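Local coordinates for core protein VP4 (Bluetongue virus, PDB 2JHP) that caps viral messenger RNA inside the virus core, carrying guanylyltransferase and methyltransferase activities on one chain, here with bound S-adenosylhomocysteine and guanine, at residues E155-Y160 / K384-H389; E173-K178 / R378-K383; P327-D332 / L372-D377. All blocks are in the same frame, centred on the assembly; numbering follows the deposited sequence.

Contact 1 (E155-Y160 / K384-H389); sequences EIPPLY and KRLFEH. With GUN (guanine), chain D.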
loop_
_atom_site.group_PDB
_atom_site.type_symbol
_atom_site.label_atom_id
_atom_site.label_comp_id
_atom_site.label_asym_id
_atom_site.label_seq_id
_atom_site.Cartn_x
_atom_site.Cartn_y
_atom_site.Cartn_z
ATOM N N GLU A 155 4.597 8.155 -11.093
ATOM C CA GLU A 155 5.550 9.141 -11.607
ATOM C C GLU A 155 6.145 8.591 -12.888
ATOM O O GLU A 155 6.794 7.559 -12.880
ATOM C CB GLU A 155 6.648 9.423 -10.570
ATOM C CG GLU A 155 6.991 10.918 -10.400
ATOM C CD GLU A 155 8.371 11.187 -9.741
ATOM O OE1 GLU A 155 8.803 10.407 -8.854
ATOM O OE2 GLU A 155 9.022 12.196 -10.107
ATOM N N ILE A 156 5.889 9.278 -13.990
ATOM C CA ILE A 156 6.300 8.826 -15.321
ATOM C C ILE A 156 7.828 8.832 -15.501
ATOM O O ILE A 156 8.474 9.828 -15.193
ATOM C CB ILE A 156 5.607 9.670 -16.417
ATOM C CG1 ILE A 156 4.096 9.392 -16.432
ATOM C CG2 ILE A 156 6.202 9.384 -17.779
ATOM C CD1 ILE A 156 3.335 10.161 -17.494
ATOM N N PRO A 157 8.406 7.704 -15.982
ATOM C CA PRO A 157 9.854 7.601 -16.227
ATOM C C PRO A 157 10.290 8.434 -17.412
ATOM O O PRO A 157 9.434 8.908 -18.169
ATOM C CB PRO A 157 10.047 6.122 -16.585
ATOM C CG PRO A 157 8.711 5.682 -17.120
ATOM C CD PRO A 157 7.702 6.442 -16.309
ATOM N N PRO A 158 11.616 8.637 -17.565
ATOM C CA PRO A 158 12.239 9.144 -18.784
ATOM C C PRO A 158 11.866 8.305 -19.996
ATOM O O PRO A 158 12.069 7.094 -19.990
ATOM C CB PRO A 158 13.733 8.968 -18.513
ATOM C CG PRO A 158 13.852 8.992 -17.045
ATOM C CD PRO A 158 12.599 8.425 -16.488
ATOM N N LEU A 159 11.333 8.951 -21.028
ATOM C CA LEU A 159 10.936 8.270 -22.253
ATOM C C LEU A 159 11.392 9.054 -23.461
ATOM O O LEU A 159 11.921 10.158 -23.328
ATOM C CB LEU A 159 9.417 8.144 -22.324
ATOM C CG LEU A 159 8.712 7.691 -21.063
ATOM C CD1 LEU A 159 7.191 7.993 -21.127
ATOM C CD2 LEU A 159 8.963 6.197 -20.796
ATOM N N TYR A 160 11.168 8.466 -24.635
ATOM C CA TYR A 160 11.357 9.133 -25.911
ATOM C C TYR A 160 10.305 8.699 -26.930
ATOM O O TYR A 160 10.116 7.501 -27.174
ATOM C CB TYR A 160 12.746 8.852 -26.477
ATOM C CG TYR A 160 13.046 9.643 -27.736
ATOM C CD1 TYR A 160 13.734 10.854 -27.673
ATOM C CD2 TYR A 160 12.643 9.184 -28.987
ATOM C CE1 TYR A 160 14.014 11.584 -28.817
ATOM C CE2 TYR A 160 12.915 9.906 -30.133
ATOM C CZ TYR A 160 13.605 11.110 -30.044
ATOM O OH TYR A 160 13.879 11.838 -31.184
ATOM N N LYS A 384 11.683 0.751 -10.920
ATOM C CA LYS A 384 10.359 0.911 -10.320
ATOM C C LYS A 384 9.387 1.609 -11.261
ATOM O O LYS A 384 8.330 1.065 -11.588
ATOM C CB LYS A 384 10.451 1.674 -8.987
ATOM C CG LYS A 384 9.212 1.565 -8.095
ATOM C CD LYS A 384 9.518 2.019 -6.669
ATOM C CE LYS A 384 8.281 2.540 -5.933
ATOM N NZ LYS A 384 7.829 3.871 -6.455
ATOM N N ARG A 385 9.780 2.804 -11.699
ATOM C CA ARG A 385 8.979 3.678 -12.549
ATOM C C ARG A 385 8.627 3.102 -13.923
ATOM O O ARG A 385 7.564 3.404 -14.469
ATOM C CB ARG A 385 9.701 5.001 -12.758
ATOM C CG ARG A 385 9.626 5.954 -11.598
ATOM C CD ARG A 385 9.886 7.345 -12.122
ATOM N NE ARG A 385 10.576 8.205 -11.166
ATOM C CZ ARG A 385 11.155 9.355 -11.496
ATOM N NH1 ARG A 385 11.124 9.771 -12.761
ATOM N NH2 ARG A 385 11.763 10.084 -10.569
ATOM N N LEU A 386 9.530 2.309 -14.495
ATOM C CA LEU A 386 9.254 1.635 -15.752
ATOM C C LEU A 386 8.150 0.597 -15.504
ATOM O O LEU A 386 7.128 0.577 -16.177
ATOM C CB LEU A 386 10.529 0.978 -16.314
ATOM C CG LEU A 386 11.665 1.829 -16.899
ATOM C CD1 LEU A 386 12.907 0.984 -17.169
ATOM C CD2 LEU A 386 11.248 2.525 -18.185
ATOM N N PHE A 387 8.375 -0.251 -14.514
ATOM C CA PHE A 387 7.423 -1.252 -14.093
ATOM C C PHE A 387 6.017 -0.678 -13.952
ATOM O O PHE A 387 5.075 -1.191 -14.556
ATOM C CB PHE A 387 7.882 -1.852 -12.755
ATOM C CG PHE A 387 7.135 -3.085 -12.351
ATOM C CD1 PHE A 387 7.055 -4.173 -13.204
ATOM C CD2 PHE A 387 6.541 -3.171 -11.096
ATOM C CE1 PHE A 387 6.381 -5.312 -12.833
ATOM C CE2 PHE A 387 5.875 -4.322 -10.699
ATOM C CZ PHE A 387 5.795 -5.399 -11.571
ATOM N N GLU A 388 5.892 0.391 -13.160
ATOM C CA GLU A 388 4.604 1.023 -12.874
ATOM C C GLU A 388 3.975 1.662 -14.110
ATOM O O GLU A 388 2.748 1.691 -14.262
ATOM C CB GLU A 388 4.765 2.085 -11.795
ATOM C CG GLU A 388 5.138 1.533 -10.407
ATOM C CD GLU A 388 5.656 2.602 -9.440
ATOM O OE1 GLU A 388 5.979 3.729 -9.890
ATOM O OE2 GLU A 388 5.737 2.310 -8.222
ATOM N N HIS A 389 4.815 2.176 -14.999
ATOM C CA HIS A 389 4.309 2.868 -16.152
ATOM C C HIS A 389 3.787 1.898 -17.197
ATOM O O HIS A 389 2.788 2.169 -17.872
ATOM C CB HIS A 389 5.352 3.807 -16.749
ATOM C CG HIS A 389 4.796 4.684 -17.824
ATOM N ND1 HIS A 389 5.238 4.633 -19.127
ATOM C CD2 HIS A 389 3.782 5.583 -17.803
ATOM C CE1 HIS A 389 4.546 5.491 -19.857
ATOM N NE2 HIS A 389 3.651 6.074 -19.078
HETATM N N9 GUN D . 10.261 -2.252 -7.747
HETATM C C8 GUN D . 9.597 -2.792 -6.722
HETATM N N7 GUN D . 9.125 -3.989 -7.076
HETATM C C5 GUN D . 9.494 -4.217 -8.332
HETATM C C6 GUN D . 9.284 -5.290 -9.193
HETATM O O6 GUN D . 8.644 -6.276 -8.823
HETATM N N1 GUN D . 9.824 -5.221 -10.489
HETATM C C2 GUN D . 10.548 -4.061 -10.858
HETATM N N2 GUN D . 11.058 -3.966 -12.071
HETATM N N3 GUN D . 10.736 -3.043 -9.999
HETATM C C4 GUN D . 10.224 -3.106 -8.758
HETATM O O HOH W 1 5.259 6.024 -9.097
#

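Contact 2 (E173-K178 / R378-K383); sequences EPTDEK and RGRFLK. With GUN (guanine), chain D.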
loop_
_atom_site.group_PDB
_atom_site.type_symbol
_atom_site.label_atom_id
_atom_site.label_comp_id
_atom_site.label_asym_id
_atom_site.label_seq_id
_atom_site.Cartn_x
_atom_site.Cartn_y
_atom_site.Cartn_z
ATOM N N GLU A 173 19.734 4.745 -7.122
ATOM C CA GLU A 173 20.546 3.761 -6.399
ATOM C C GLU A 173 20.861 2.555 -7.295
ATOM O O GLU A 173 20.202 2.366 -8.319
ATOM C CB GLU A 173 19.808 3.285 -5.137
ATOM C CG GLU A 173 19.438 4.392 -4.154
ATOM C CD GLU A 173 18.786 3.880 -2.874
ATOM O OE1 GLU A 173 18.608 2.648 -2.739
ATOM O OE2 GLU A 173 18.459 4.722 -1.994
ATOM N N PRO A 174 21.880 1.745 -6.927
ATOM C CA PRO A 174 22.190 0.516 -7.680
ATOM C C PRO A 174 21.075 -0.537 -7.626
ATOM O O PRO A 174 20.313 -0.561 -6.658
ATOM C CB PRO A 174 23.466 -0.006 -6.993
ATOM C CG PRO A 174 23.460 0.617 -5.644
ATOM C CD PRO A 174 22.840 1.962 -5.826
ATOM N N THR A 175 20.971 -1.377 -8.661
ATOM C CA THR A 175 20.009 -2.499 -8.676
ATOM C C THR A 175 20.638 -3.743 -9.292
ATOM O O THR A 175 21.852 -3.821 -9.424
ATOM C CB THR A 175 18.726 -2.211 -9.503
ATOM O OG1 THR A 175 18.801 -0.923 -10.123
ATOM C CG2 THR A 175 17.483 -2.325 -8.623
ATOM N N ASP A 176 19.806 -4.695 -9.702
ATOM C CA ASP A 176 20.269 -5.913 -10.356
ATOM C C ASP A 176 20.991 -5.628 -11.673
ATOM O O ASP A 176 20.839 -4.552 -12.255
ATOM C CB ASP A 176 19.084 -6.853 -10.603
ATOM C CG ASP A 176 18.483 -7.391 -9.304
ATOM O OD1 ASP A 176 17.389 -6.926 -8.898
ATOM O OD2 ASP A 176 19.116 -8.271 -8.684
ATOM N N GLU A 177 21.782 -6.597 -12.131
ATOM C CA GLU A 177 22.460 -6.507 -13.421
ATOM C C GLU A 177 21.468 -6.259 -14.560
ATOM O O GLU A 177 20.401 -6.883 -14.631
ATOM C CB GLU A 177 23.314 -7.755 -13.695
ATOM C CG GLU A 177 22.576 -9.084 -13.552
ATOM C CD GLU A 177 23.402 -10.287 -13.983
ATOM O OE1 GLU A 177 23.727 -10.398 -15.185
ATOM O OE2 GLU A 177 23.717 -11.132 -13.118
ATOM N N LYS A 178 21.849 -5.336 -15.438
ATOM C CA LYS A 178 21.037 -4.842 -16.554
ATOM C C LYS A 178 20.034 -5.831 -17.153
ATOM O O LYS A 178 18.847 -5.501 -17.300
ATOM C CB LYS A 178 21.976 -4.280 -17.624
ATOM C CG LYS A 178 21.412 -4.048 -18.999
ATOM C CD LYS A 178 22.586 -3.862 -19.978
ATOM C CE LYS A 178 22.310 -4.528 -21.330
ATOM N NZ LYS A 178 23.521 -4.714 -22.180
ATOM N N ARG A 378 23.213 3.443 -10.618
ATOM C CA ARG A 378 21.850 3.947 -10.845
ATOM C C ARG A 378 20.907 2.835 -11.264
ATOM O O ARG A 378 21.339 1.751 -11.646
ATOM C CB ARG A 378 21.833 5.078 -11.888
ATOM C CG ARG A 378 22.640 6.330 -11.482
ATOM C CD ARG A 378 22.475 7.500 -12.467
ATOM N NE ARG A 378 21.062 7.839 -12.711
ATOM C CZ ARG A 378 20.347 8.720 -12.009
ATOM N NH1 ARG A 378 20.885 9.391 -11.002
ATOM N NH2 ARG A 378 19.079 8.936 -12.320
ATOM N N GLY A 379 19.613 3.097 -11.166
ATOM C CA GLY A 379 18.638 2.197 -11.760
ATOM C C GLY A 379 17.463 1.756 -10.916
ATOM O O GLY A 379 16.428 1.400 -11.470
ATOM N N ARG A 380 17.611 1.765 -9.592
ATOM C CA ARG A 380 16.589 1.197 -8.704
ATOM C C ARG A 380 15.231 1.848 -8.907
ATOM O O ARG A 380 14.234 1.169 -9.158
ATOM C CB ARG A 380 17.025 1.276 -7.232
ATOM C CG ARG A 380 16.002 0.744 -6.237
ATOM C CD ARG A 380 16.630 0.514 -4.877
ATOM N NE ARG A 380 15.622 0.189 -3.871
ATOM C CZ ARG A 380 15.252 0.995 -2.880
ATOM N NH1 ARG A 380 15.815 2.187 -2.731
ATOM N NH2 ARG A 380 14.315 0.602 -2.030
ATOM N N PHE A 381 15.211 3.171 -8.825
ATOM C CA PHE A 381 13.988 3.934 -8.988
ATOM C C PHE A 381 13.553 4.053 -10.449
ATOM O O PHE A 381 12.363 4.189 -10.736
ATOM C CB PHE A 381 14.121 5.289 -8.301
ATOM C CG PHE A 381 14.353 5.183 -6.814
ATOM C CD1 PHE A 381 15.539 5.641 -6.243
ATOM C CD2 PHE A 381 13.382 4.611 -5.985
ATOM C CE1 PHE A 381 15.756 5.542 -4.866
ATOM C CE2 PHE A 381 13.587 4.505 -4.614
ATOM C CZ PHE A 381 14.781 4.974 -4.056
ATOM N N LEU A 382 14.507 3.989 -11.373
ATOM C CA LEU A 382 14.148 3.896 -12.786
ATOM C C LEU A 382 13.375 2.596 -13.013
ATOM O O LEU A 382 12.279 2.608 -13.573
ATOM C CB LEU A 382 15.382 3.985 -13.705
ATOM C CG LEU A 382 15.123 3.865 -15.218
ATOM C CD1 LEU A 382 14.099 4.914 -15.719
ATOM C CD2 LEU A 382 16.398 3.956 -16.019
ATOM N N LYS A 383 13.937 1.483 -12.548
ATOM C CA LYS A 383 13.274 0.197 -12.685
ATOM C C LYS A 383 11.848 0.254 -12.141
ATOM O O LYS A 383 10.916 -0.123 -12.833
ATOM C CB LYS A 383 14.070 -0.914 -12.008
ATOM C CG LYS A 383 13.691 -2.291 -12.501
ATOM C CD LYS A 383 14.693 -3.341 -12.090
ATOM C CE LYS A 383 14.566 -3.698 -10.629
ATOM N NZ LYS A 383 15.571 -4.729 -10.251
HETATM N N9 GUN D . 10.261 -2.252 -7.747
HETATM C C8 GUN D . 9.597 -2.792 -6.722
HETATM N N7 GUN D . 9.125 -3.989 -7.076
HETATM C C5 GUN D . 9.494 -4.217 -8.332
HETATM C C6 GUN D . 9.284 -5.290 -9.193
HETATM O O6 GUN D . 8.644 -6.276 -8.823
HETATM N N1 GUN D . 9.824 -5.221 -10.489
HETATM C C2 GUN D . 10.548 -4.061 -10.858
HETATM N N2 GUN D . 11.058 -3.966 -12.071
HETATM N N3 GUN D . 10.736 -3.043 -9.999
HETATM C C4 GUN D . 10.224 -3.106 -8.758
#

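Contact 3 (P327-D332 / L372-D377); sequences PGADAD and LYHGRD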
loop_
_atom_site.group_PDB
_atom_site.type_symbol
_atom_site.label_atom_id
_atom_site.label_comp_id
_atom_site.label_asym_id
_atom_site.label_seq_id
_atom_site.Cartn_x
_atom_site.Cartn_y
_atom_site.Cartn_z
ATOM N N PRO A 327 17.973 0.293 -16.535
ATOM C CA PRO A 327 18.457 0.179 -15.163
ATOM C C PRO A 327 19.623 -0.802 -15.095
ATOM O O PRO A 327 19.575 -1.855 -15.731
ATOM C CB PRO A 327 17.249 -0.384 -14.400
ATOM C CG PRO A 327 16.089 -0.167 -15.268
ATOM C CD PRO A 327 16.570 -0.134 -16.671
ATOM N N GLY A 328 20.663 -0.443 -14.338
ATOM C CA GLY A 328 21.823 -1.311 -14.121
ATOM C C GLY A 328 22.832 -1.338 -15.258
ATOM O O GLY A 328 23.806 -2.097 -15.210
ATOM N N ALA A 329 22.605 -0.514 -16.276
ATOM C CA ALA A 329 23.504 -0.432 -17.418
ATOM C C ALA A 329 24.656 0.526 -17.128
ATOM O O ALA A 329 24.510 1.459 -16.338
ATOM C CB ALA A 329 22.742 0.001 -18.668
ATOM N N ASP A 330 25.797 0.284 -17.770
ATOM C CA ASP A 330 26.999 1.103 -17.580
ATOM C C ASP A 330 26.843 2.514 -18.133
ATOM O O ASP A 330 26.074 2.741 -19.069
ATOM C CB ASP A 330 28.221 0.419 -18.199
ATOM C CG ASP A 330 28.890 -0.557 -17.243
ATOM O OD1 ASP A 330 28.173 -1.194 -16.435
ATOM O OD2 ASP A 330 30.138 -0.683 -17.291
ATOM N N ALA A 331 27.576 3.453 -17.535
ATOM C CA ALA A 331 27.531 4.870 -17.914
ATOM C C ALA A 331 27.855 5.120 -19.389
ATOM O O ALA A 331 27.310 6.038 -19.996
ATOM C CB ALA A 331 28.462 5.677 -17.024
ATOM N N ASP A 332 28.741 4.296 -19.949
ATOM C CA ASP A 332 29.155 4.412 -21.352
ATOM C C ASP A 332 28.339 3.551 -22.325
ATOM O O ASP A 332 28.554 3.610 -23.538
ATOM C CB ASP A 332 30.658 4.126 -21.518
ATOM C CG ASP A 332 31.110 2.810 -20.877
ATOM O OD1 ASP A 332 30.294 1.994 -20.445
ATOM O OD2 ASP A 332 32.326 2.577 -20.804
ATOM N N LEU A 372 22.392 10.874 -18.657
ATOM C CA LEU A 372 21.618 11.335 -17.513
ATOM C C LEU A 372 21.201 10.207 -16.568
ATOM O O LEU A 372 21.163 10.412 -15.360
ATOM C CB LEU A 372 20.370 12.114 -17.960
ATOM C CG LEU A 372 20.498 13.540 -18.508
ATOM C CD1 LEU A 372 19.142 14.043 -18.996
ATOM C CD2 LEU A 372 21.059 14.482 -17.461
ATOM N N TYR A 373 20.896 9.024 -17.105
ATOM C CA TYR A 373 20.268 7.976 -16.293
ATOM C C TYR A 373 21.064 6.681 -16.083
ATOM O O TYR A 373 20.863 5.996 -15.083
ATOM C CB TYR A 373 18.842 7.687 -16.801
ATOM C CG TYR A 373 17.993 8.933 -16.939
ATOM C CD1 TYR A 373 17.651 9.704 -15.823
ATOM C CD2 TYR A 373 17.547 9.352 -18.185
ATOM C CE1 TYR A 373 16.884 10.861 -15.951
ATOM C CE2 TYR A 373 16.778 10.506 -18.323
ATOM C CZ TYR A 373 16.450 11.256 -17.207
ATOM O OH TYR A 373 15.689 12.398 -17.372
ATOM N N HIS A 374 21.956 6.345 -17.008
ATOM C CA HIS A 374 22.782 5.139 -16.870
ATOM C C HIS A 374 23.881 5.257 -15.790
ATOM O O HIS A 374 24.203 6.352 -15.312
ATOM C CB HIS A 374 23.400 4.752 -18.218
ATOM C CG HIS A 374 22.437 4.131 -19.182
ATOM N ND1 HIS A 374 22.848 3.317 -20.215
ATOM C CD2 HIS A 374 21.088 4.195 -19.268
ATOM C CE1 HIS A 374 21.795 2.918 -20.905
ATOM N NE2 HIS A 374 20.714 3.439 -20.352
ATOM N N GLY A 375 24.452 4.114 -15.418
ATOM C CA GLY A 375 25.492 4.056 -14.399
ATOM C C GLY A 375 25.297 2.851 -13.504
ATOM O O GLY A 375 24.173 2.546 -13.099
ATOM N N ARG A 376 26.393 2.167 -13.186
ATOM C CA ARG A 376 26.335 0.967 -12.353
ATOM C C ARG A 376 25.857 1.279 -10.928
ATOM O O ARG A 376 25.527 0.371 -10.176
ATOM C CB ARG A 376 27.684 0.229 -12.345
ATOM C CG ARG A 376 27.577 -1.300 -12.406
ATOM C CD ARG A 376 27.266 -1.929 -11.049
ATOM N NE ARG A 376 26.407 -3.109 -11.164
ATOM C CZ ARG A 376 25.073 -3.080 -11.237
ATOM N NH1 ARG A 376 24.414 -1.926 -11.217
ATOM N NH2 ARG A 376 24.389 -4.214 -11.337
ATOM N N ASP A 377 25.814 2.560 -10.569
ATOM C CA ASP A 377 25.220 2.977 -9.297
ATOM C C ASP A 377 23.820 3.585 -9.442
ATOM O O ASP A 377 23.306 4.174 -8.501
ATOM C CB ASP A 377 26.147 3.927 -8.533
ATOM C CG ASP A 377 26.823 4.963 -9.436
ATOM O OD1 ASP A 377 27.934 5.418 -9.072
ATOM O OD2 ASP A 377 26.261 5.320 -10.496
HETATM O O HOH W 2 28.991 2.459 -15.161
#

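Contact 1 (E155-Y160 / K384-H389)
The guanidinium of Arg385 has the carboxylate of Glu155 over one face, with Glu155 CD 3.6 Å above the plane of the Arg385 group and displaced toward its rim, and Pro157 CA at its edge; it also makes a cation-pi contact with Phe170. Carboxylate and guanidinium are inclined by 39°. Glu155 OE1 comes within 3.4 Å of Arg385 NH2, yet no N-H is directed at it, and the salt bridge is one of charge alone. The arginine chain runs past the backbone of 155-160, where Arg385 CD lies 3.2 Å from Glu155 O.

The ring of His389 carries Ile156 CG2 over one face and meets His353 edge-to-face, while Pro157 CD and Leu159 CD1 approach it obliquely. A chi1 of -172° puts His389 CG anti to the backbone N; farther out, Leu159 CD1 and His389 CE1 meet tip to tip at 3.9 Å. Pro157 lies across the His389 side chain at about a right angle, its CD 3.6 Å from His389 CB, and its CB meets Leu386 CD2.

Phe387 turns instead to the bound guanine, whose N1 stands 3.8 Å above the centre of the phenyl ring. Lys384 passes its CG near guanine N9 and forms a salt bridge through NZ with Glu388 OE2 (3.2 Å), met on the syn side and tilted somewhat out of the carboxylate plane. That oxygen also accepts from Ala137 N, whereas a water lies between Glu388 OE1 and Glu155 N, unusually close to OE1.

From the helix, Phe387 packs on helix 137-141 and Leu386 on strand 322-324; from the loop, Leu159 packs on the same strand and Pro158 on Tyr373 of helix 363-373. The loop follows strand 149-152, the sheet neighbour of strand 393-394, which follows the helix.

Contact 2 (E173-K178 / R378-K383)
Glu173 and Arg380 meet through both backbone and side chain. Arg380 N donates to Glu173 O over 2.9 Å in a fairly straight bond (162°), which ties the loop to the first turn of helix 380-391. Gly379 holds the N-cap position with a phi of 132°, a backbone conformation that calls for glycine, and Asp172 OD1 takes the N-H of Phe381 nearby.

Two salt bridges follow. The side chains of Glu173 and Arg380 lie side by side, pointing the same way, and Glu173 OE1 is 2.8 Å from Arg380 NH1, although the angle at the hydrogen (121°) makes the hydrogen bond weak. Asp176 OD1 stands 3.2 Å from Lys383 NZ. Each partner has a further charge to meet: Arg210 at Asp176 OD2, and Asp184 at Lys383 NZ.

Apolar contact comes from Thr175 CG2, which lies 3.8 Å from Lys383 CE, and from Glu173 CG, set 3.9 Å from Phe381 CE1.

Lys383 also borders the guanine, its CG 3.2 Å from N2 of the base. The loop therefore supplies acceptors to the start of a helix, and Asp176, together with Asp184, probably helps to position Lys383, which lines the guanine pocket.

Contact 3 (P327-D332 / L372-D377)
His374 and Ala329 pack side chain to side chain. The methyl CB of Ala329 sits over one face of the imidazole, 4.0 Å from the centroid of the His374 ring and shifted toward the rim, in a CH-pi contact. A chi1 of -75° sets His374 CG anti to the carbonyl carbon, beside the backbone N. Asp330 O lies at the edge of the ring, near its plane; the hydrogen bond from His374 ND1 to Asp330 O is long and weak at 3.5 Å.

Ala329 contributes its backbone as well. Gly375 N donates to Ala329 O over 2.8 Å, with an angle of 149° at the hydrogen. The phi of 140° at Gly375 is one that calls for glycine.

Arg376, poorly ordered, brings its NH1 to 3.9 Å from Gly328 CA, and Gly328 O lies over one face of the guanidinium. A water accepts from Ala331 N at 2.9 Å and from Arg376 N, bridging the two backbones.

The segment 327-332 connects strand 322-324 to its antiparallel neighbour 335-341. These are the sixth and seventh strands of a sheet ordered 3-2-1-4-5-7-6, the hallmark of the Rossmann-like methyltransferase fold, and the turn after helix 363-373 packs on their connection.

In the fold
Contacts 1 and 2 share helix 380-391 and both reach the same guanine, with Lys383, Lys384 and Phe387 among its pocket residues; Asn141, Arg214 and Asp184 O hydrogen-bond the base. Their centres are about 13 Å apart. The centre of contact 3 is about 8 Å from that of contact 2 and about 16 Å from that of contact 1, and Gly328 CA is about 11 Å from the nearest atom of this guanine. Arg378 NE lies 3.0 Å from Tyr373 O, a hydrogen bond joining contacts 2 and 3, while Leu386 CD1 packs 3.9 Å from Pro327 CD between contacts 1 and 3. In sequence, contact 3 is nested inside contact 2, and contact 2 inside contact 1.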